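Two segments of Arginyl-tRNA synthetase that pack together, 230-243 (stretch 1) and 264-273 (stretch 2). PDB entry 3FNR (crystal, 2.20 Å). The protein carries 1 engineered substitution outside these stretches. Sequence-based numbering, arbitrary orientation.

Stretch 1 230-243: KMSRGYGKCINIWG
Stretch 2 (264-273) SNNLEIILAQ

Strand 237-243 and strand 267-272 lie side by side as parallel neighbours in a sheet: their N-to-C directions differ by 33°, their axes approach to 4.5 Å, and the register pairs Cys-238 with Leu-267 through Gly-243 with Ala-272, the CA atoms of this last pair being 4.9 Å apart. Phi/psi values cluster near -100/120 in strand 267-272 and near -110/130 over 238-241.

Stretch 2 opens with a 3-10 segment, Ser-264 to Asn-266 (phi/psi -70/-13, -68/-15, -86/2), closed by Leu-267 N to Ser-264 O at 3.1 Å. The CA-to-CB bonds of Ser-264 and Asn-265 point away from stretch 1. Asn-266 (chi1 -69°, chi2 -21°) starts the ladder through its backbone: Cys-238 N donates to Asn-266 O at 2.9 Å and 162°.

Leu-267 (chi1 t, chi2 p) shares a face with Cys-238, and its CD1 lies 3.8 Å from Cys-238 CB. Met-231 (chi1 m, chi2 -96°, chi3 -90°) reaches the same residue, CE to Leu-267 CB being 4.0 Å.

Glu-268 is bonded through both its N and its O, to the two residues flanking Ile-239, its register partner: its N donates to Cys-238 O at 2.8 Å (168°), and its O accepts from Asn-240 N at 2.9 Å (162°). The same oxygen lies 3.3 Å from Ile-239 CA, a CA-H...O contact with 148° at the hydrogen. The extended side chain (chi1 t, chi2 t, chi3 -26°) forms a salt bridge with Lys-237, whose NZ makes a weak 3.3 Å hydrogen bond to Glu-268 OE1. Lys-237 CB points sideways, but chi angles of -85°, -112°, -151° and 158° bring its end nearer.

Ile-269 (chi1 and chi2 both m) sets CD1 over one face of the Trp-242 ring, 4.2 Å from the six-membered centroid and 13° off its normal, a CH-pi contact. Its CG2 is 3.7 Å from Trp-242 CE3; the indole has chi1 -68° and chi2 -9°. Asn-240 (chi1 -66°, chi2 -12°) places ND2 3.5 Å from Ile-269 CD1, while its OD1 accepts a weak 2.9 Å bond from Lys-230 NZ.

Ile-270 (m, t) repeats the backbone pattern: its N donates to Asn-240 O at 2.8 Å (170°), and Trp-242 N donates to Ile-270 O at 2.9 Å (157°). On the face of Glu-268, Ile-270 CD1 meets Ile-239 CG2 at 3.7 Å; Ile-239 and Ile-241 are both m, t.

Leu-271 (m, t) returns to the tryptophan face, CD2 to Trp-242 CB 4.0 Å. Ala-272 N donates to Trp-242 O at 2.8 Å (173°), and Ala-272 CB approaches Ile-241 CG2 at 4.1 Å. Gln-273, its CA-to-CB bond directed away, makes no contact with stretch 1.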

# COMPACT_ATOMS: atom_id res chain seq x y z
N LYS A 230 17.26 -2.65 10.20
CA LYS A 230 16.75 -1.66 9.21
C LYS A 230 17.46 -0.30 9.23
O LYS A 230 17.77 0.25 8.18
CB LYS A 230 15.25 -1.43 9.37
CG LYS A 230 14.36 -2.58 8.98
CD LYS A 230 12.91 -2.12 8.85
CE LYS A 230 12.38 -1.57 10.14
NZ LYS A 230 10.94 -1.16 10.04
N MET A 231 17.71 0.22 10.43
CA MET A 231 18.32 1.56 10.59
C MET A 231 19.83 1.60 10.37
O MET A 231 20.43 2.69 10.33
CB MET A 231 17.99 2.14 11.96
CG MET A 231 16.50 2.32 12.19
SD MET A 231 15.96 4.00 11.85
CE MET A 231 16.21 4.66 13.48
N SER A 232 20.46 0.44 10.26
CA SER A 232 21.90 0.43 10.06
C SER A 232 22.21 -0.08 8.66
O SER A 232 23.23 -0.75 8.44
CB SER A 232 22.57 -0.46 11.12
OG SER A 232 22.08 -1.79 11.00
N ARG A 233 21.34 0.24 7.72
CA ARG A 233 21.49 -0.27 6.35
C ARG A 233 21.91 0.80 5.34
O ARG A 233 22.09 0.51 4.16
CB ARG A 233 20.22 -0.96 5.88
CG ARG A 233 20.05 -2.38 6.38
CD ARG A 233 18.86 -3.02 5.68
NE ARG A 233 18.09 -3.89 6.55
CZ ARG A 233 16.90 -4.39 6.24
NH1 ARG A 233 16.35 -4.10 5.07
NH2 ARG A 233 16.26 -5.17 7.11
N GLY A 234 22.08 2.04 5.80
CA GLY A 234 22.54 3.11 4.93
C GLY A 234 21.45 3.95 4.27
O GLY A 234 21.76 4.84 3.47
N TYR A 235 20.19 3.68 4.58
CA TYR A 235 19.08 4.47 4.04
C TYR A 235 18.97 5.81 4.74
O TYR A 235 19.20 5.90 5.95
CB TYR A 235 17.74 3.73 4.17
CG TYR A 235 17.67 2.47 3.36
CD1 TYR A 235 17.32 2.51 2.00
CD2 TYR A 235 17.95 1.23 3.93
CE1 TYR A 235 17.26 1.35 1.25
CE2 TYR A 235 17.89 0.07 3.19
CZ TYR A 235 17.55 0.13 1.85
OH TYR A 235 17.48 -1.02 1.12
N GLY A 236 18.61 6.85 4.00
CA GLY A 236 18.38 8.18 4.58
C GLY A 236 17.33 8.16 5.67
O GLY A 236 17.51 8.80 6.70
N LYS A 237 16.26 7.41 5.44
CA LYS A 237 15.12 7.34 6.37
C LYS A 237 14.48 5.95 6.34
O LYS A 237 14.42 5.32 5.29
CB LYS A 237 14.07 8.38 5.96
CG LYS A 237 14.28 9.79 6.49
CD LYS A 237 13.20 10.14 7.50
CE LYS A 237 12.91 11.63 7.52
NZ LYS A 237 11.55 11.92 8.09
N CYS A 238 14.01 5.47 7.49
CA CYS A 238 13.12 4.31 7.55
C CYS A 238 11.69 4.77 7.82
O CYS A 238 11.43 5.49 8.79
CB CYS A 238 13.54 3.29 8.62
SG CYS A 238 15.11 2.45 8.32
N ILE A 239 10.77 4.32 6.98
CA ILE A 239 9.35 4.63 7.14
C ILE A 239 8.58 3.37 7.54
O ILE A 239 8.75 2.31 6.93
CB ILE A 239 8.75 5.18 5.82
CG1 ILE A 239 9.64 6.29 5.24
CG2 ILE A 239 7.30 5.63 6.04
CD1 ILE A 239 9.19 6.79 3.86
N ASN A 240 7.76 3.49 8.59
CA ASN A 240 6.78 2.47 8.94
C ASN A 240 5.37 2.97 8.68
O ASN A 240 5.09 4.15 8.85
CB ASN A 240 6.88 2.12 10.42
CG ASN A 240 8.18 1.46 10.80
OD1 ASN A 240 8.99 1.05 9.95
ND2 ASN A 240 8.41 1.36 12.11
N ILE A 241 4.49 2.07 8.28
CA ILE A 241 3.06 2.36 8.28
C ILE A 241 2.38 1.46 9.31
O ILE A 241 2.35 0.24 9.15
CB ILE A 241 2.43 2.19 6.88
CG1 ILE A 241 3.10 3.13 5.87
CG2 ILE A 241 0.93 2.47 6.93
CD1 ILE A 241 2.77 2.83 4.44
N TRP A 242 1.88 2.07 10.37
CA TRP A 242 1.22 1.33 11.44
C TRP A 242 -0.26 1.69 11.50
O TRP A 242 -0.66 2.76 11.03
CB TRP A 242 1.87 1.64 12.80
CG TRP A 242 3.28 1.14 12.99
CD1 TRP A 242 3.99 0.30 12.17
CD2 TRP A 242 4.14 1.41 14.12
NE1 TRP A 242 5.24 0.07 12.70
CE2 TRP A 242 5.36 0.73 13.89
CE3 TRP A 242 4.00 2.18 15.29
CZ2 TRP A 242 6.43 0.79 14.80
CZ3 TRP A 242 5.07 2.24 16.19
CH2 TRP A 242 6.27 1.55 15.93
N GLY A 243 -1.06 0.82 12.10
CA GLY A 243 -2.46 1.12 12.38
C GLY A 243 -2.51 2.19 13.44
O GLY A 243 -1.67 2.20 14.35
N SER A 264 16.44 9.19 16.14
CA SER A 264 15.09 8.66 15.99
C SER A 264 14.20 9.48 15.04
O SER A 264 13.14 9.01 14.63
CB SER A 264 14.42 8.50 17.35
OG SER A 264 14.37 9.74 18.02
N ASN A 265 14.64 10.68 14.67
CA ASN A 265 13.98 11.44 13.61
C ASN A 265 14.13 10.81 12.22
O ASN A 265 13.42 11.19 11.29
CB ASN A 265 14.48 12.89 13.57
CG ASN A 265 13.91 13.74 14.70
OD1 ASN A 265 12.89 13.40 15.31
ND2 ASN A 265 14.58 14.85 14.98
N ASN A 266 15.05 9.87 12.08
CA ASN A 266 15.21 9.10 10.84
C ASN A 266 14.31 7.87 10.78
O ASN A 266 14.35 7.11 9.80
CB ASN A 266 16.68 8.74 10.62
CG ASN A 266 17.54 9.96 10.30
OD1 ASN A 266 17.02 11.00 9.88
ND2 ASN A 266 18.84 9.85 10.50
N LEU A 267 13.49 7.68 11.82
CA LEU A 267 12.38 6.74 11.78
C LEU A 267 11.07 7.51 11.73
O LEU A 267 10.67 8.18 12.70
CB LEU A 267 12.43 5.78 12.98
CG LEU A 267 11.39 4.65 13.01
CD1 LEU A 267 11.51 3.69 11.83
CD2 LEU A 267 11.50 3.88 14.31
N GLU A 268 10.40 7.43 10.59
CA GLU A 268 9.17 8.15 10.34
C GLU A 268 8.01 7.17 10.46
O GLU A 268 7.96 6.19 9.71
CB GLU A 268 9.24 8.76 8.93
CG GLU A 268 7.96 9.43 8.44
CD GLU A 268 8.05 9.92 7.00
OE1 GLU A 268 9.17 10.21 6.50
OE2 GLU A 268 6.98 10.00 6.35
N ILE A 269 7.11 7.40 11.41
CA ILE A 269 5.93 6.54 11.57
C ILE A 269 4.72 7.20 10.92
O ILE A 269 4.31 8.30 11.31
CB ILE A 269 5.59 6.24 13.07
CG1 ILE A 269 6.82 5.78 13.88
CG2 ILE A 269 4.45 5.23 13.17
CD1 ILE A 269 7.50 4.52 13.38
N ILE A 270 4.14 6.52 9.93
CA ILE A 270 2.88 6.96 9.32
C ILE A 270 1.73 6.13 9.87
O ILE A 270 1.78 4.91 9.86
CB ILE A 270 2.93 6.83 7.79
CG1 ILE A 270 3.93 7.83 7.21
CG2 ILE A 270 1.54 7.00 7.16
CD1 ILE A 270 4.22 7.62 5.75
N LEU A 271 0.68 6.79 10.36
CA LEU A 271 -0.46 6.08 10.94
C LEU A 271 -1.65 5.97 9.99
O LEU A 271 -2.16 6.98 9.50
CB LEU A 271 -0.88 6.71 12.27
CG LEU A 271 0.07 6.65 13.46
CD1 LEU A 271 -0.55 7.41 14.62
CD2 LEU A 271 0.40 5.22 13.90
N ALA A 272 -2.07 4.74 9.73
CA ALA A 272 -3.21 4.47 8.86
C ALA A 272 -4.48 4.33 9.69
O ALA A 272 -4.60 3.43 10.53
CB ALA A 272 -2.96 3.20 8.05
N GLN A 273 -5.43 5.23 9.46
CA GLN A 273 -6.67 5.21 10.22
C GLN A 273 -7.70 4.19 9.74
O GLN A 273 -7.59 3.67 8.63
CB GLN A 273 -7.30 6.60 10.32
CG GLN A 273 -7.08 7.25 11.67
CD GLN A 273 -8.10 6.84 12.74
OE1 GLN A 273 -8.55 5.69 12.80
NE2 GLN A 273 -8.45 7.78 13.60